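Local coordinates for protein polyketide cyclase / dehydrase and lipid transport (Nitrosospira multiformis, PDB 3P51) that is of unknown function but, as a START-like member of the Bet v 1 clan, probably binds a lipid or other hydrophobic ligand, at residues Glu123-Asn126 / Thr127-Arg130. Numbering follows the deposited sequence.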
loop_
_atom_site.group_PDB
_atom_site.type_symbol
_atom_site.label_atom_id
_atom_site.label_comp_id
_atom_site.label_asym_id
_atom_site.label_seq_id
_atom_site.Cartn_x
_atom_site.Cartn_y
_atom_site.Cartn_z
ATOM N N GLU A 123 9.895 3.225 -24.197
ATOM C CA GLU A 123 9.228 4.144 -25.108
ATOM C C GLU A 123 7.942 3.509 -25.635
ATOM O O GLU A 123 6.902 4.164 -25.712
ATOM C CB GLU A 123 10.138 4.532 -26.279
ATOM C CG GLU A 123 9.385 5.290 -27.375
ATOM C CD GLU A 123 10.295 5.936 -28.410
ATOM O OE1 GLU A 123 11.244 5.267 -28.877
ATOM O OE2 GLU A 123 10.054 7.116 -28.758
ATOM N N TYR A 124 8.018 2.229 -25.992
ATOM C CA TYR A 124 6.877 1.536 -26.592
ATOM C C TYR A 124 5.646 1.501 -25.670
ATOM O O TYR A 124 4.523 1.778 -26.108
ATOM C CB TYR A 124 7.276 0.125 -27.065
ATOM C CG TYR A 124 6.125 -0.680 -27.641
ATOM C CD1 TYR A 124 5.847 -0.662 -29.005
ATOM C CD2 TYR A 124 5.313 -1.457 -26.819
ATOM C CE1 TYR A 124 4.790 -1.394 -29.531
ATOM C CE2 TYR A 124 4.259 -2.191 -27.335
ATOM C CZ TYR A 124 4.001 -2.154 -28.690
ATOM O OH TYR A 124 2.952 -2.884 -29.200
HETATM N N MSE A 125 5.844 1.192 -24.392
HETATM C CA MSE A 125 4.708 1.144 -23.469
HETATM C C MSE A 125 4.190 2.534 -23.095
HETATM O O MSE A 125 2.980 2.721 -22.917
HETATM C CB MSE A 125 5.025 0.310 -22.223
HETATM C CG MSE A 125 5.208 -1.183 -22.526
HETATM SE SE MSE A 125 3.672 -2.012 -23.470
HETATM C CE MSE A 125 2.292 -1.692 -22.127
ATOM N N ASN A 126 5.089 3.511 -22.991
ATOM C CA ASN A 126 4.646 4.896 -22.836
ATOM C C ASN A 126 3.671 5.262 -23.950
ATOM O O ASN A 126 2.649 5.895 -23.715
ATOM C CB ASN A 126 5.828 5.875 -22.831
ATOM C CG ASN A 126 6.459 6.020 -21.462
ATOM O OD1 ASN A 126 5.793 5.839 -20.442
ATOM N ND2 ASN A 126 7.743 6.352 -21.430
ATOM N N THR A 127 3.997 4.852 -25.172
ATOM C CA THR A 127 3.157 5.152 -26.319
ATOM C C THR A 127 1.811 4.452 -26.223
ATOM O O THR A 127 0.770 5.064 -26.455
ATOM C CB THR A 127 3.857 4.776 -27.633
ATOM O OG1 THR A 127 4.908 5.715 -27.887
ATOM C CG2 THR A 127 2.870 4.792 -28.795
ATOM N N VAL A 128 1.835 3.168 -25.885
ATOM C CA VAL A 128 0.607 2.407 -25.680
ATOM C C VAL A 128 -0.274 3.017 -24.585
ATOM O O VAL A 128 -1.438 3.352 -24.823
ATOM C CB VAL A 128 0.915 0.927 -25.363
ATOM C CG1 VAL A 128 -0.295 0.241 -24.718
ATOM C CG2 VAL A 128 1.356 0.193 -26.640
ATOM N N TYR A 129 0.274 3.174 -23.383
ATOM C CA TYR A 129 -0.521 3.731 -22.289
ATOM C C TYR A 129 -1.060 5.133 -22.564
ATOM O O TYR A 129 -2.176 5.443 -22.191
ATOM C CB TYR A 129 0.252 3.684 -20.974
ATOM C CG TYR A 129 0.338 2.278 -20.437
ATOM C CD1 TYR A 129 -0.750 1.423 -20.536
ATOM C CD2 TYR A 129 1.508 1.791 -19.873
ATOM C CE1 TYR A 129 -0.686 0.123 -20.061
ATOM C CE2 TYR A 129 1.580 0.495 -19.391
ATOM C CZ TYR A 129 0.481 -0.333 -19.488
ATOM O OH TYR A 129 0.540 -1.624 -19.014
ATOM N N ARG A 130 -0.280 5.975 -23.230
ATOM C CA ARG A 130 -0.746 7.328 -23.511
ATOM C C ARG A 130 -1.929 7.299 -24.475
ATOM O O ARG A 130 -2.862 8.084 -24.349
ATOM C CB ARG A 130 0.401 8.199 -24.038
ATOM C CG ARG A 130 1.372 8.593 -22.938
ATOM C CD ARG A 130 2.732 9.011 -23.459
ATOM N NE ARG A 130 3.683 9.189 -22.356
ATOM C CZ ARG A 130 4.975 9.456 -22.523
ATOM N NH1 ARG A 130 5.479 9.569 -23.755
ATOM N NH2 ARG A 130 5.768 9.603 -21.462
#
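M125 with Y129 and N126 with R130 are i to i+4 side-chain contacts within a continuous two-turn stretch of helix 120-139, the long C-terminal helix that lies against the antiparallel sheet in this helix-grip (Bet v 1-like) fold. Four successive backbone bonds define the alpha-helical register; the shortest runs from Y129 N to M125 O, 2.8 Å with an N-H...O angle of 171°. On the buried side, the selenomethionine M125 is bent at chi2 and at chi3 (-61°), which carries its methyl CE over one face of the Y129 ring, 3.5 Å from CZ. The same methyl lies 4.1 Å from V128 CG1, while V128 CG2 meets Y124 CE2 at 3.8 Å. Y129 OH hydrogen-bonds to the hydroxyls of Y74 and Y91, tying the buried phenol to two strands of the sheet. This inward face is consistent with the ligand cavity known in relatives. Along another side of the helix, N126 and R130 point the same way, and their amide and guanidinium planes are only 3° apart. N6 of strand 3-10 fixes this stack through two hydrogen bonds: N6 ND2 donates to N126 OD1, and R130 NE donates to N6 OD1. Across the stacked pair, N126 CG sits 3.6 Å from R130 NH2, and N126 CB lies 3.7 Å above the centre of the guanidinium plane.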